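Local coordinates for SYE1 (Shewanella oneidensis, PDB 4AWT), which binds FMN and probably acts as an oxidoreductase on CH-CH groups, with NAD(H) or NADP(H) as partner, at residues A[62-74]-A[129-141]. The protein carries 1 engineered substitution. Numbering follows the deposited sequence.
With BOG (octyl beta-D-glucopyranoside), chain D.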
loop_
_atom_site.group_PDB
_atom_site.type_symbol
_atom_site.label_atom_id
_atom_site.label_comp_id
_atom_site.label_asym_id
_atom_site.label_seq_id
_atom_site.Cartn_x
_atom_site.Cartn_y
_atom_site.Cartn_z
ATOM N N SER A 62 -8.818 -0.362 11.604
ATOM C CA SER A 62 -9.700 0.025 12.692
ATOM C C SER A 62 -10.527 1.204 12.205
ATOM O O SER A 62 -10.214 1.815 11.157
ATOM C CB SER A 62 -8.920 0.466 13.918
ATOM O OG SER A 62 -8.318 1.729 13.652
ATOM N N PRO A 63 -11.556 1.603 12.954
ATOM C CA PRO A 63 -12.330 2.770 12.549
ATOM C C PRO A 63 -11.543 4.053 12.434
ATOM O O PRO A 63 -11.894 4.920 11.631
ATOM C CB PRO A 63 -13.413 2.857 13.647
ATOM C CG PRO A 63 -13.580 1.439 14.101
ATOM C CD PRO A 63 -12.190 0.853 14.047
ATOM N N THR A 64 -10.512 4.237 13.270
ATOM C CA THR A 64 -9.766 5.482 13.298
ATOM C C THR A 64 -8.503 5.464 12.440
ATOM O O THR A 64 -7.762 6.412 12.408
ATOM C CB THR A 64 -9.416 5.914 14.740
ATOM O OG1 THR A 64 -8.696 4.896 15.389
ATOM C CG2 THR A 64 -10.683 6.209 15.536
ATOM N N ALA A 65 -8.369 4.368 11.660
ATOM C CA ALA A 65 -7.262 4.174 10.743
ATOM C C ALA A 65 -7.594 4.640 9.294
ATOM O O ALA A 65 -6.711 4.616 8.444
ATOM C CB ALA A 65 -6.873 2.742 10.726
ATOM N N LYS A 66 -8.836 5.001 9.047
ATOM C CA LYS A 66 -9.385 5.350 7.736
ATOM C C LYS A 66 -9.103 6.790 7.370
ATOM O O LYS A 66 -9.252 7.687 8.227
ATOM C CB LYS A 66 -10.883 5.114 7.795
ATOM C CG LYS A 66 -11.670 5.361 6.543
ATOM C CD LYS A 66 -13.159 5.082 6.778
ATOM C CE LYS A 66 -14.082 5.512 5.684
ATOM N NZ LYS A 66 -15.475 5.173 6.075
ATOM N N GLY A 67 -8.731 7.024 6.103
ATOM C CA GLY A 67 -8.453 8.336 5.584
ATOM C C GLY A 67 -9.402 8.908 4.573
ATOM O O GLY A 67 -9.419 10.117 4.374
ATOM N N TYR A 68 -10.139 8.029 3.883
ATOM C CA TYR A 68 -10.892 8.372 2.700
ATOM C C TYR A 68 -12.228 7.696 2.762
ATOM O O TYR A 68 -12.344 6.564 3.226
ATOM C CB TYR A 68 -10.131 7.960 1.413
ATOM C CG TYR A 68 -8.748 8.555 1.364
ATOM C CD1 TYR A 68 -7.685 7.892 1.993
ATOM C CD2 TYR A 68 -8.482 9.748 0.725
ATOM C CE1 TYR A 68 -6.418 8.428 2.020
ATOM C CE2 TYR A 68 -7.201 10.275 0.712
ATOM C CZ TYR A 68 -6.172 9.624 1.386
ATOM O OH TYR A 68 -4.901 10.102 1.427
ATOM N N ALA A 69 -13.256 8.356 2.200
ATOM C CA ALA A 69 -14.575 7.763 2.212
ATOM C C ALA A 69 -14.566 6.420 1.476
ATOM O O ALA A 69 -13.936 6.234 0.449
ATOM C CB ALA A 69 -15.575 8.681 1.537
ATOM N N TRP A 70 -15.343 5.491 2.026
ATOM C CA TRP A 70 -15.770 4.271 1.330
ATOM C C TRP A 70 -14.611 3.308 1.062
ATOM O O TRP A 70 -14.727 2.454 0.172
ATOM C CB TRP A 70 -16.554 4.532 0.033
ATOM C CG TRP A 70 -17.559 5.652 0.151
ATOM C CD1 TRP A 70 -18.551 5.764 1.109
ATOM C CD2 TRP A 70 -17.645 6.793 -0.686
ATOM N NE1 TRP A 70 -19.256 6.907 0.883
ATOM C CE2 TRP A 70 -18.716 7.573 -0.208
ATOM C CE3 TRP A 70 -16.915 7.225 -1.782
ATOM C CZ2 TRP A 70 -19.051 8.763 -0.821
ATOM C CZ3 TRP A 70 -17.242 8.402 -2.392
ATOM C CH2 TRP A 70 -18.306 9.168 -1.908
ATOM N N THR A 71 -13.515 3.392 1.805
ATOM C CA THR A 71 -12.476 2.389 1.687
ATOM C C THR A 71 -12.839 1.176 2.508
ATOM O O THR A 71 -13.481 1.277 3.582
ATOM C CB THR A 71 -11.091 2.949 2.061
ATOM O OG1 THR A 71 -11.062 3.354 3.449
ATOM C CG2 THR A 71 -10.759 4.167 1.242
ATOM N N PRO A 72 -12.493 -0.027 2.057
ATOM C CA PRO A 72 -12.881 -1.237 2.765
ATOM C C PRO A 72 -12.055 -1.454 3.994
ATOM O O PRO A 72 -10.837 -1.283 3.968
ATOM C CB PRO A 72 -12.563 -2.352 1.733
ATOM C CG PRO A 72 -11.399 -1.760 0.934
ATOM C CD PRO A 72 -11.759 -0.292 0.803
ATOM N N GLY A 73 -12.679 -1.879 5.094
ATOM C CA GLY A 73 -11.955 -2.245 6.271
ATOM C C GLY A 73 -11.600 -3.708 6.326
ATOM O O GLY A 73 -12.028 -4.522 5.512
ATOM N N ILE A 74 -10.818 -4.068 7.378
ATOM C CA ILE A 74 -10.428 -5.444 7.606
ATOM C C ILE A 74 -10.522 -5.801 9.076
ATOM O O ILE A 74 -9.768 -6.654 9.563
ATOM C CB ILE A 74 -9.082 -5.776 6.942
ATOM C CG1 ILE A 74 -8.834 -7.269 6.778
ATOM C CG2 ILE A 74 -7.926 -5.054 7.618
ATOM C CD1 ILE A 74 -7.864 -7.588 5.656
ATOM N N VAL A 129 -2.333 19.096 2.056
ATOM C CA VAL A 129 -2.880 17.770 1.817
ATOM C C VAL A 129 -4.368 17.807 1.985
ATOM O O VAL A 129 -4.887 18.381 2.934
ATOM C CB VAL A 129 -2.253 16.746 2.779
ATOM C CG1 VAL A 129 -2.819 15.350 2.564
ATOM C CG2 VAL A 129 -0.710 16.716 2.589
ATOM N N LYS A 130 -5.048 17.097 1.068
ATOM C CA LYS A 130 -6.497 16.906 1.150
ATOM C C LYS A 130 -6.788 15.382 1.138
ATOM O O LYS A 130 -6.067 14.594 0.530
ATOM C CB LYS A 130 -7.226 17.587 0.020
ATOM C CG LYS A 130 -7.048 19.109 0.056
ATOM C CD LYS A 130 -7.887 19.858 -0.970
ATOM C CE LYS A 130 -7.586 21.367 -0.888
ATOM N NZ LYS A 130 -8.298 22.102 -1.982
ATOM N N VAL A 131 -7.875 15.056 1.770
ATOM C CA VAL A 131 -8.531 13.760 1.659
ATOM C C VAL A 131 -9.937 13.994 1.107
ATOM O O VAL A 131 -10.254 15.089 0.667
ATOM C CB VAL A 131 -8.520 12.958 2.964
ATOM C CG1 VAL A 131 -7.075 12.693 3.389
ATOM C CG2 VAL A 131 -9.290 13.646 4.044
ATOM N N PHE A 132 -10.767 12.947 1.095
ATOM C CA PHE A 132 -12.138 13.159 0.689
ATOM C C PHE A 132 -13.046 12.408 1.676
ATOM O O PHE A 132 -12.676 11.389 2.260
ATOM C CB PHE A 132 -12.427 12.812 -0.768
ATOM C CG PHE A 132 -12.104 11.379 -1.189
ATOM C CD1 PHE A 132 -12.956 10.338 -0.911
ATOM C CD2 PHE A 132 -10.929 11.113 -1.877
ATOM C CE1 PHE A 132 -12.662 9.034 -1.320
ATOM C CE2 PHE A 132 -10.654 9.845 -2.288
ATOM C CZ PHE A 132 -11.499 8.795 -2.030
ATOM N N VAL A 133 -14.250 12.941 1.789
ATOM C CA VAL A 133 -15.270 12.468 2.708
ATOM C C VAL A 133 -16.542 12.266 1.951
ATOM O O VAL A 133 -16.735 12.732 0.833
ATOM C CB VAL A 133 -15.477 13.476 3.874
ATOM C CG1 VAL A 133 -14.203 13.709 4.663
ATOM C CG2 VAL A 133 -16.088 14.760 3.342
ATOM N N ASP A 134 -17.457 11.534 2.567
ATOM C CA ASP A 134 -18.853 11.405 2.083
ATOM C C ASP A 134 -19.637 12.606 2.530
ATOM O O ASP A 134 -19.737 12.839 3.753
ATOM C CB ASP A 134 -19.399 10.114 2.712
ATOM C CG ASP A 134 -20.802 9.680 2.310
ATOM O OD1 ASP A 134 -21.480 10.508 1.702
ATOM O OD2 ASP A 134 -21.136 8.467 2.535
ATOM N N ASN A 135 -20.104 13.367 1.560
ATOM C CA ASN A 135 -20.855 14.561 1.917
ATOM C C ASN A 135 -22.344 14.277 1.683
ATOM O O ASN A 135 -23.113 15.248 1.655
ATOM C CB ASN A 135 -20.418 15.773 1.124
ATOM C CG ASN A 135 -20.519 15.484 -0.365
ATOM O OD1 ASN A 135 -21.247 14.619 -0.860
ATOM N ND2 ASN A 135 -19.746 16.291 -1.090
ATOM N N GLY A 136 -22.776 13.034 1.497
ATOM C CA GLY A 136 -24.149 12.665 1.242
ATOM C C GLY A 136 -24.478 12.520 -0.218
ATOM O O GLY A 136 -25.466 11.962 -0.669
ATOM N N SER A 137 -23.605 13.098 -1.028
ATOM C CA SER A 137 -23.730 12.984 -2.461
ATOM C C SER A 137 -23.040 11.696 -2.886
ATOM O O SER A 137 -22.381 11.041 -2.071
ATOM C CB SER A 137 -23.064 14.175 -3.169
ATOM O OG SER A 137 -21.640 14.184 -3.081
ATOM N N ASP A 138 -23.181 11.413 -4.180
ATOM C CA ASP A 138 -22.408 10.237 -4.625
ATOM C C ASP A 138 -20.997 10.596 -5.094
ATOM O O ASP A 138 -20.213 9.707 -5.510
ATOM C CB ASP A 138 -23.269 9.454 -5.633
ATOM C CG ASP A 138 -23.645 10.193 -6.887
ATOM O OD1 ASP A 138 -23.042 11.266 -7.062
ATOM O OD2 ASP A 138 -24.498 9.645 -7.615
ATOM N N GLU A 139 -20.532 11.854 -5.013
ATOM C CA GLU A 139 -19.143 12.086 -5.392
ATOM C C GLU A 139 -18.309 12.429 -4.152
ATOM O O GLU A 139 -18.819 13.062 -3.225
ATOM C CB GLU A 139 -19.065 13.198 -6.415
ATOM C CG GLU A 139 -19.630 12.884 -7.779
ATOM C CD GLU A 139 -18.991 11.743 -8.538
ATOM O OE1 GLU A 139 -17.949 11.216 -8.090
ATOM O OE2 GLU A 139 -19.513 11.325 -9.602
ATOM N N PRO A 140 -17.044 12.023 -4.138
ATOM C CA PRO A 140 -16.214 12.368 -3.002
ATOM C C PRO A 140 -16.164 13.859 -2.810
ATOM O O PRO A 140 -16.012 14.632 -3.741
ATOM C CB PRO A 140 -14.845 11.870 -3.436
ATOM C CG PRO A 140 -14.960 11.164 -4.725
ATOM C CD PRO A 140 -16.367 11.261 -5.177
ATOM N N GLY A 141 -16.142 14.267 -1.544
ATOM C CA GLY A 141 -16.014 15.675 -1.175
ATOM C C GLY A 141 -14.574 15.898 -0.674
ATOM O O GLY A 141 -14.244 15.372 0.388
HETATM C C1 BOG D . -5.145 9.535 -2.878
HETATM O O1 BOG D . -5.670 10.249 -3.963
HETATM C C2 BOG D . -5.748 8.172 -2.748
HETATM O O2 BOG D . -7.125 8.238 -2.443
HETATM C C3 BOG D . -5.096 7.344 -1.629
HETATM O O3 BOG D . -5.523 6.011 -1.694
HETATM C C4 BOG D . -3.582 7.327 -1.884
HETATM O O4 BOG D . -2.966 6.651 -0.841
HETATM C C5 BOG D . -3.011 8.730 -2.054
HETATM O O5 BOG D . -3.716 9.319 -3.129
HETATM C C6 BOG D . -1.533 8.709 -2.348
HETATM O O6 BOG D . -1.131 10.067 -2.388
HETATM C "C1'" BOG D . -5.604 11.650 -3.835
HETATM C "C2'" BOG D . -6.331 12.434 -4.924
HETATM C "C3'" BOG D . -6.045 11.961 -6.317
HETATM C "C4'" BOG D . -6.365 12.835 -7.524
HETATM C "C5'" BOG D . -7.354 12.065 -8.405
HETATM C "C6'" BOG D . -8.730 12.732 -8.380
HETATM C "C7'" BOG D . -9.720 11.931 -9.245
HETATM C "C8'" BOG D . -10.827 12.906 -9.625
HETATM O O HOH W 1 -4.589 12.316 0.108
#
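Y68 lays its CB over one face of the F132 ring, 4.0 Å from the ring centroid, a CH-pi contact; the two rings themselves lie obliquely, their planes at 57°. On the far part of the tyrosine ring, CE2 meets CG1 of V131 at 3.6 Å. The backbones share one hydrogen bond, A69 N to F132 O at 3.1 Å, with the donor above the carbonyl plane; Y68 CA adds a CA-H...O contact to the same oxygen, which N112 also binds. Further along, the W70 indole N-H reaches D134, with NE1 2.9 Å from OD2; the oxygen lies near the indole plane, yet the nitrogen comes from above the carboxylate plane, 64° out of it. A chi1 of -176° swings CG of D134 opposite the main-chain nitrogen and carries the carboxylate to the indole edge, while CH2 of the same ring borders P140 N at 3.8 Å.

The contact brings the loop that follows the second strand of the TIM barrel, strand 53-60, against the antiparallel hairpin 130-133/141-144, beside the FMN site. Octyl glucoside lies against both rings, its O2 over one face of Y68 and near CE2 of F132.

A type II turn from Y68 to T71 carries W70, and A69 CB sits over the centre of the indole face. OD1 of D134 accepts from G136 N at 2.8 Å in an Asx turn, anchoring the carboxylate from its other oxygen. Y68 OH is hydrogen-bonded to Y186 and, through a water, linked to K130 O; F142 meets the F132 ring edge-to-face.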